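Long-range contacts in ABC transporter, periplasmic substrate-binding protein (Vibrio cholerae O1 biovar eltor, PDB 1TWY), which probably captures phosphate in the periplasm and hands it to an ABC-type importer in the inner membrane: residues A[28-34]-A[55-61]; A[37-42]-A[80-84]. One frame throughout, in Å; residues are numbered along the deposited sequence.

Interaction 1. Residues A[28-34]-A[55-61]; sequences SEITISG and ETYVAVQ
Ile30 and Ile32 carry the backbone ladder between parallel strands 29-34 and 57-61. Ile30 N donates to Tyr57 O (2.9 Å) and Ile30 O accepts from Ala59 N; Ile32 repeats this with Ala59 O and Gln61 N. Each residue thus bonds two partners that are two apart on the other strand, the signature of parallel pairing. The strand axes approach to 4.7 Å. Gly34 N to Gln61 O is the last bond between these segments, and Gly34 goes on to pair with Val63.

Gln61 can be followed outward. Its CB lies 3.9 Å from Ile32 O. CG sits beside the backbone N (chi1 -61°), and from there the extended chain reaches back over strand 29-34. CD then meets Thr31 CG2 at 3.4 Å, OE1 touches the same methyl, and NE2 ends 2.7 Å from Ser33 OG. That last bond is weak, its N-H...O angle being only 118°.

Farther along this face, Glu29 and Tyr57 run side by side, carboxylate and ring planes 14° apart. Glu29 OE2 comes to the ring edge, 3.0 Å from Tyr57 CD2. The other face is aliphatic: Ile32 CG2 meets Val58 CG1 and Val60 CG2, both at 3.9 Å, with Phe255 of helix 250-260 packing on Ile30 and Val58. Helix 36-52 links the two parallel strands, making a beta-alpha-beta unit of the periplasmic binding protein fold.

Interaction 2. Residues A[37-42]-A[80-84]; sequences SVARIM and AMTSR. With PO4 (phosphate ion), chain I.
Phosphate O1 is gripped from both segments. Ser37 OG donates to it at 2.6 Å, Ser37 N adds a longer bond of 3.2 Å (N-H...O angle 155°), and Ser83 OG donates at 2.7 Å. The arrangement fits a strand-turn-helix anion site: Ser37 lies at the start of helix 36-52, so the anion meets an amide of the first turn, where the helix dipole would probably stabilise its charge. Ser35, Thr36 and Ser65 bind the phosphate through their hydroxyls as well, consistent with a phosphate receptor, although the ion probably came from the crystallisation liquor.

Behind the serines the contact turns apolar and buried. The CB of Thr82 is directed away from the helix, but Thr82 O lies 3.4 Å from Val38 CG2. The other branch, CG1, stands anti to the backbone N (chi1 -173°) and faces selenomethionine Met81. Val38 and Met81 lie antiparallel, each passing the other. Beyond CG, Met81 is extended, which carries its selenium across to the helix. Val60, from strand 57-62 beyond strand 29-34, packs on Ala39, Met42 and Met81. Met81 SE rests against the helix, 3.7 Å from Val38 CG1 and 3.8 Å from Met42 CB, and its CE reaches Ala39 CB at 4.1 Å.

In the fold
The two contacts lie on one sheet, with centres 13 Å apart. Strand 29-34 is the shared neighbour: it pairs with strand 57-62 in interaction 1 and with strand 79-82, which supplies Met81 to interaction 2. The join is direct, since Ser33 O lies 2.9 Å from Met81 N, a probable hydrogen bond, and Met81 CE packs 3.6 Å from Gly34 N. Along the chain the segments alternate: strand 29-34 leads into helix 36-52, and that helix returns to strand 57-62. The helix of interaction 2 is thus the crossover joining the two strands of interaction 1, and the bound phosphate lies where strand 29-34 turns into it.

Interaction 1. Residues A[28-34]-A[55-61]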
ATOM      1  N   SER A  28     -12.792   9.255 -27.560  1.00 46.16           N
ATOM      2  CA  SER A  28     -12.186  10.244 -26.632  1.00 46.60           C
ATOM      3  C   SER A  28     -11.073   9.593 -25.788  1.00 40.64           C
ATOM      4  O   SER A  28     -10.762   8.409 -25.932  1.00 35.53           O
ATOM      5  CB  SER A  28     -13.274  10.874 -25.763  1.00 48.84           C
ATOM      6  OG  SER A  28     -14.563  10.346 -26.086  1.00 53.05           O
ATOM      7  N   GLU A  29     -10.446  10.375 -24.931  1.00 36.75           N
ATOM      8  CA  GLU A  29      -9.294   9.860 -24.135  1.00 36.90           C
ATOM      9  C   GLU A  29      -9.511  10.317 -22.678  1.00 31.66           C
ATOM     10  O   GLU A  29      -9.977  11.386 -22.486  1.00 32.95           O
ATOM     11  CB  GLU A  29      -7.978  10.398 -24.695  1.00 39.39           C
ATOM     12  CG  GLU A  29      -7.015   9.352 -25.283  1.00 49.55           C
ATOM     13  CD  GLU A  29      -5.516   9.601 -24.981  1.00 59.94           C
ATOM     14  OE1 GLU A  29      -5.098  10.789 -24.809  1.00 55.16           O
ATOM     15  OE2 GLU A  29      -4.737   8.601 -24.901  1.00 67.28           O
ATOM     16  N   ILE A  30      -9.241   9.450 -21.699  1.00 30.77           N
ATOM     17  CA  ILE A  30      -9.340   9.773 -20.286  1.00 30.99           C
ATOM     18  C   ILE A  30      -7.941   9.444 -19.795  1.00 29.34           C
ATOM     19  O   ILE A  30      -7.414   8.436 -20.131  1.00 31.28           O
ATOM     20  CB  ILE A  30     -10.373   8.865 -19.536  1.00 31.97           C
ATOM     21  CG1 ILE A  30     -11.800   9.247 -19.912  1.00 36.63           C
ATOM     22  CG2 ILE A  30     -10.302   9.028 -18.074  1.00 32.99           C
ATOM     23  CD1 ILE A  30     -12.838   8.186 -19.528  1.00 37.24           C
ATOM     24  N   THR A  31      -7.388  10.284 -18.963  1.00 25.41           N
ATOM     25  CA  THR A  31      -6.015  10.049 -18.453  1.00 25.80           C
ATOM     26  C   THR A  31      -6.187   9.913 -16.962  1.00 22.05           C
ATOM     27  O   THR A  31      -6.718  10.824 -16.315  1.00 22.25           O
ATOM     28  CB  THR A  31      -5.175  11.240 -18.738  1.00 28.09           C
ATOM     29  OG1 THR A  31      -5.152  11.487 -20.147  1.00 32.74           O
ATOM     30  CG2 THR A  31      -3.694  11.039 -18.288  1.00 35.63           C
ATOM     31  N   ILE A  32      -5.779   8.777 -16.385  1.00 22.83           N
ATOM     32  CA  ILE A  32      -5.815   8.632 -14.960  1.00 20.76           C
ATOM     33  C   ILE A  32      -4.350   8.446 -14.522  1.00 20.22           C
ATOM     34  O   ILE A  32      -3.694   7.514 -14.973  1.00 19.70           O
ATOM     35  CB  ILE A  32      -6.783   7.437 -14.537  1.00 21.05           C
ATOM     36  CG1 ILE A  32      -6.762   7.224 -13.044  1.00 19.66           C
ATOM     37  CG2 ILE A  32      -6.456   6.142 -15.235  1.00 28.42           C
ATOM     38  CD1 ILE A  32      -7.996   6.407 -12.487  1.00 23.29           C
ATOM     39  N   SER A  33      -3.902   9.270 -13.595  1.00 17.57           N
ATOM     40  CA  SER A  33      -2.488   9.370 -13.241  1.00 16.21           C
ATOM     41  C   SER A  33      -2.291   9.225 -11.799  1.00 17.82           C
ATOM     42  O   SER A  33      -3.047   9.762 -10.998  1.00 16.48           O
ATOM     43  CB  SER A  33      -2.000  10.750 -13.705  1.00 20.88           C
ATOM     44  OG  SER A  33      -2.378  10.863 -15.086  1.00 24.71           O
ATOM     45  N   GLY A  34      -1.149   8.619 -11.436  1.00 16.47           N
ATOM     46  CA  GLY A  34      -0.666   8.656 -10.072  1.00 17.64           C
ATOM     47  C   GLY A  34      -0.025   7.350  -9.632  1.00 15.19           C
ATOM     48  O   GLY A  34       0.777   6.760 -10.339  1.00 16.34           O
ATOM     49  N   GLU A  55     -14.180   2.909 -28.260  1.00 43.91           N
ATOM     50  CA  GLU A  55     -13.664   4.231 -28.651  1.00 45.93           C
ATOM     51  C   GLU A  55     -13.123   5.180 -27.527  1.00 44.33           C
ATOM     52  O   GLU A  55     -12.799   6.368 -27.812  1.00 45.39           O
ATOM     53  CB  GLU A  55     -14.722   4.923 -29.523  1.00 46.63           C
ATOM     54  CG  GLU A  55     -15.049   4.130 -30.814  1.00 44.74           C
ATOM     55  CD  GLU A  55     -13.820   3.851 -31.681  1.00 47.74           C
ATOM     56  OE1 GLU A  55     -13.046   4.809 -32.018  1.00 42.29           O
ATOM     57  OE2 GLU A  55     -13.612   2.674 -32.039  1.00 46.65           O
ATOM     58  N   THR A  56     -12.946   4.720 -26.281  1.00 41.52           N
ATOM     59  CA  THR A  56     -12.317   5.647 -25.317  1.00 37.46           C
ATOM     60  C   THR A  56     -11.105   5.012 -24.712  1.00 38.41           C
ATOM     61  O   THR A  56     -11.218   3.940 -24.120  1.00 41.84           O
ATOM     62  CB  THR A  56     -13.342   6.211 -24.313  1.00 43.03           C
ATOM     63  OG1 THR A  56     -14.514   5.414 -24.269  1.00 45.47           O
ATOM     64  CG2 THR A  56     -13.947   7.481 -24.871  1.00 45.06           C
ATOM     65  N   TYR A  57      -9.935   5.582 -24.988  1.00 37.33           N
ATOM     66  CA  TYR A  57      -8.735   5.006 -24.506  1.00 40.75           C
ATOM     67  C   TYR A  57      -8.566   5.585 -23.065  1.00 37.14           C
ATOM     68  O   TYR A  57      -8.653   6.807 -22.857  1.00 38.40           O
ATOM     69  CB  TYR A  57      -7.570   5.316 -25.419  1.00 44.86           C
ATOM     70  CG  TYR A  57      -6.249   4.795 -24.889  1.00 54.50           C
ATOM     71  CD1 TYR A  57      -6.060   3.419 -24.628  1.00 62.46           C
ATOM     72  CD2 TYR A  57      -5.195   5.669 -24.632  1.00 57.99           C
ATOM     73  CE1 TYR A  57      -4.832   2.946 -24.132  1.00 61.81           C
ATOM     74  CE2 TYR A  57      -3.978   5.215 -24.145  1.00 56.94           C
ATOM     75  CZ  TYR A  57      -3.802   3.858 -23.896  1.00 61.61           C
ATOM     76  OH  TYR A  57      -2.586   3.435 -23.397  1.00 74.06           O
ATOM     77  N   VAL A  58      -8.404   4.694 -22.091  1.00 34.68           N
ATOM     78  CA  VAL A  58      -8.041   5.095 -20.747  1.00 30.59           C
ATOM     79  C   VAL A  58      -6.534   4.909 -20.607  1.00 32.17           C
ATOM     80  O   VAL A  58      -6.008   3.801 -20.559  1.00 35.75           O
ATOM     81  CB  VAL A  58      -8.865   4.328 -19.641  1.00 32.54           C
ATOM     82  CG1 VAL A  58      -8.491   4.774 -18.226  1.00 32.51           C
ATOM     83  CG2 VAL A  58     -10.318   4.576 -19.756  1.00 34.71           C
ATOM     84  N   ALA A  59      -5.849   6.006 -20.506  1.00 30.56           N
ATOM     85  CA  ALA A  59      -4.410   6.020 -20.298  1.00 31.30           C
ATOM     86  C   ALA A  59      -4.091   5.963 -18.795  1.00 28.87           C
ATOM     87  O   ALA A  59      -4.367   6.948 -18.086  1.00 27.82           O
ATOM     88  CB  ALA A  59      -3.852   7.275 -20.892  1.00 32.19           C
ATOM     89  N   VAL A  60      -3.460   4.885 -18.345  1.00 26.34           N
ATOM     90  CA  VAL A  60      -3.172   4.707 -16.951  1.00 23.95           C
ATOM     91  C   VAL A  60      -1.716   5.079 -16.822  1.00 24.73           C
ATOM     92  O   VAL A  60      -0.864   4.405 -17.373  1.00 24.44           O
ATOM     93  CB  VAL A  60      -3.443   3.246 -16.465  1.00 23.11           C
ATOM     94  CG1 VAL A  60      -3.128   3.083 -14.943  1.00 20.27           C
ATOM     95  CG2 VAL A  60      -4.858   2.869 -16.737  1.00 27.02           C
ATOM     96  N   GLN A  61      -1.419   6.062 -16.006  1.00 21.01           N
ATOM     97  CA  GLN A  61      -0.093   6.601 -15.920  1.00 21.47           C
ATOM     98  C   GLN A  61       0.448   6.414 -14.541  1.00 21.81           C
ATOM     99  O   GLN A  61       0.112   7.149 -13.637  1.00 21.79           O
ATOM    100  CB  GLN A  61      -0.087   8.116 -16.223  1.00 24.11           C
ATOM    101  CG  GLN A  61      -0.565   8.471 -17.580  1.00 22.02           C
ATOM    102  CD  GLN A  61      -0.466   9.981 -17.944  1.00 29.80           C
ATOM    103  OE1 GLN A  61      -0.332  10.295 -19.155  1.00 35.78           O
ATOM    104  NE2 GLN A  61      -0.416  10.860 -16.970  1.00 23.84           N
TER

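Interaction 2. Residues A[37-42]-A[80-84]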
ATOM      1  N   SER A  37       1.072   1.787  -7.181  1.00 21.45           N
ATOM      2  CA  SER A  37       0.327   0.743  -6.390  1.00 21.49           C
ATOM      3  C   SER A  37      -1.098   0.545  -6.998  1.00 22.43           C
ATOM      4  O   SER A  37      -1.518  -0.572  -7.341  1.00 22.98           O
ATOM      5  CB  SER A  37       0.311   1.082  -4.915  1.00 18.63           C
ATOM      6  OG  SER A  37       1.676   1.463  -4.421  1.00 23.41           O
ATOM      7  N   VAL A  38      -1.820   1.630  -7.169  1.00 19.43           N
ATOM      8  CA  VAL A  38      -3.177   1.600  -7.733  1.00 19.57           C
ATOM      9  C   VAL A  38      -3.131   1.237  -9.159  1.00 19.92           C
ATOM     10  O   VAL A  38      -4.042   0.589  -9.707  1.00 19.03           O
ATOM     11  CB  VAL A  38      -3.874   2.899  -7.547  1.00 16.53           C
ATOM     12  CG1 VAL A  38      -5.362   2.754  -7.994  1.00 20.39           C
ATOM     13  CG2 VAL A  38      -3.867   3.253  -6.149  1.00 18.23           C
ATOM     14  N   ALA A  39      -2.086   1.550  -9.908  1.00 17.90           N
ATOM     15  CA  ALA A  39      -2.069   1.317 -11.340  1.00 18.73           C
ATOM     16  C   ALA A  39      -2.113  -0.215 -11.670  1.00 19.06           C
ATOM     17  O   ALA A  39      -2.560  -0.567 -12.703  1.00 24.98           O
ATOM     18  CB  ALA A  39      -0.832   1.901 -11.976  1.00 21.58           C
ATOM     19  N   ARG A  40      -1.595  -1.040 -10.812  1.00 25.51           N
ATOM     20  CA  ARG A  40      -1.591  -2.542 -10.976  1.00 24.47           C
ATOM     21  C   ARG A  40      -3.074  -2.985 -11.182  1.00 22.50           C
ATOM     22  O   ARG A  40      -3.453  -3.532 -12.208  1.00 31.25           O
ATOM     23  CB  ARG A  40      -0.983  -3.188  -9.715  1.00 28.12           C
ATOM     24  CG  ARG A  40       0.530  -2.806  -9.505  1.00 39.53           C
ATOM     25  CD  ARG A  40       1.293  -3.759  -8.552  1.00 42.41           C
ATOM     26  NE  ARG A  40       1.090  -5.138  -8.995  1.00 52.26           N
ATOM     27  CZ  ARG A  40       0.631  -6.129  -8.240  1.00 58.66           C
ATOM     28  NH1 ARG A  40       0.296  -5.934  -6.960  1.00 60.89           N
ATOM     29  NH2 ARG A  40       0.499  -7.334  -8.777  1.00 56.42           N
ATOM     30  N   ILE A  41      -3.975  -2.525 -10.343  1.00 21.33           N
ATOM     31  CA  ILE A  41      -5.396  -2.917 -10.530  1.00 22.96           C
ATOM     32  C   ILE A  41      -6.087  -2.044 -11.550  1.00 25.13           C
ATOM     33  O   ILE A  41      -6.911  -2.509 -12.302  1.00 20.35           O
ATOM     34  CB  ILE A  41      -6.125  -2.992  -9.184  1.00 23.93           C
ATOM     35  CG1 ILE A  41      -7.517  -3.620  -9.288  1.00 23.65           C
ATOM     36  CG2 ILE A  41      -6.275  -1.593  -8.485  1.00 20.44           C
ATOM     37  CD1 ILE A  41      -7.526  -5.136  -9.868  1.00 28.87           C
HETATM   38  N   MSE A  42      -5.646  -0.772 -11.681  1.00 21.71           N
HETATM   39  CA  MSE A  42      -6.311   0.087 -12.661  1.00 18.13           C
HETATM   40  C   MSE A  42      -6.102  -0.360 -14.083  1.00 18.41           C
HETATM   41  O   MSE A  42      -6.971  -0.212 -14.928  1.00 23.16           O
HETATM   42  CB  MSE A  42      -5.964   1.601 -12.498  1.00 16.88           C
HETATM   43  CG  MSE A  42      -6.657   2.568 -13.317  1.00 16.41           C
HETATM   44 SE   MSE A  42      -8.588   2.560 -12.785  1.00 27.36          SE
HETATM   45  CE  MSE A  42      -8.455   3.009 -10.913  1.00 22.14           C
ATOM     46  N   ALA A  80      -6.952  11.373 -10.673  1.00 17.38           N
ATOM     47  CA  ALA A  80      -5.707  10.934 -10.079  1.00 19.92           C
ATOM     48  C   ALA A  80      -6.008   9.677  -9.225  1.00 19.75           C
ATOM     49  O   ALA A  80      -7.107   9.433  -8.736  1.00 17.68           O
ATOM     50  CB  ALA A  80      -5.056  11.989  -9.285  1.00 19.21           C
HETATM   51  N   MSE A  81      -4.945   8.906  -8.951  1.00 17.64           N
HETATM   52  CA  MSE A  81      -5.077   7.797  -8.085  1.00 18.04           C
HETATM   53  C   MSE A  81      -3.905   7.901  -7.050  1.00 18.29           C
HETATM   54  O   MSE A  81      -2.790   8.283  -7.420  1.00 18.72           O
HETATM   55  CB  MSE A  81      -5.095   6.462  -8.868  1.00 22.11           C
HETATM   56  CG  MSE A  81      -3.958   6.221  -9.643  1.00 31.61           C
HETATM   57 SE   MSE A  81      -4.371   4.731 -11.011  1.00 26.23          SE
HETATM   58  CE  MSE A  81      -2.844   5.446 -11.944  1.00 25.01           C
ATOM     59  N   THR A  82      -4.195   7.643  -5.797  1.00 16.14           N
ATOM     60  CA  THR A  82      -3.182   7.677  -4.746  1.00 16.60           C
ATOM     61  C   THR A  82      -3.278   6.419  -3.934  1.00 17.53           C
ATOM     62  O   THR A  82      -4.272   5.785  -3.863  1.00 19.53           O
ATOM     63  CB  THR A  82      -3.288   8.881  -3.775  1.00 19.23           C
ATOM     64  OG1 THR A  82      -4.444   8.771  -2.910  1.00 22.20           O
ATOM     65  CG2 THR A  82      -3.354  10.209  -4.511  1.00 20.06           C
ATOM     66  N   SER A  83      -2.170   6.064  -3.270  1.00 17.46           N
ATOM     67  CA  SER A  83      -2.136   5.037  -2.272  1.00 16.44           C
ATOM     68  C   SER A  83      -1.948   5.511  -0.834  1.00 18.12           C
ATOM     69  O   SER A  83      -1.420   4.790   0.056  1.00 19.75           O
ATOM     70  CB  SER A  83      -1.079   4.047  -2.709  1.00 17.68           C
ATOM     71  OG  SER A  83       0.180   4.767  -2.805  1.00 19.59           O
ATOM     72  N   ARG A  84      -2.355   6.731  -0.569  1.00 19.40           N
ATOM     73  CA  ARG A  84      -2.269   7.400   0.722  1.00 19.78           C
ATOM     74  C   ARG A  84      -3.296   8.463   0.781  1.00 19.61           C
ATOM     75  O   ARG A  84      -3.802   8.903  -0.258  1.00 21.11           O
ATOM     76  CB  ARG A  84      -0.929   8.056   0.950  1.00 24.29           C
ATOM     77  CG  ARG A  84      -0.601   9.072  -0.105  1.00 26.17           C
ATOM     78  CD  ARG A  84       0.680   9.813   0.211  1.00 20.63           C
ATOM     79  NE  ARG A  84       1.106  10.775  -0.807  1.00 19.31           N
ATOM     80  CZ  ARG A  84       0.633  12.017  -0.912  1.00 25.95           C
ATOM     81  NH1 ARG A  84      -0.370  12.408  -0.168  1.00 22.77           N
ATOM     82  NH2 ARG A  84       1.110  12.847  -1.855  1.00 28.09           N
TER
HETATM   83  P   PO4 I1500       2.828   5.015  -5.151  1.00 21.01           P
HETATM   84  O1  PO4 I1500       1.694   3.999  -4.926  1.00 21.74           O
HETATM   85  O2  PO4 I1500       4.051   4.610  -4.150  1.00 24.36           O
HETATM   86  O3  PO4 I1500       3.364   5.002  -6.630  1.00 19.49           O
HETATM   87  O4  PO4 I1500       2.519   6.443  -4.755  1.00 18.98           O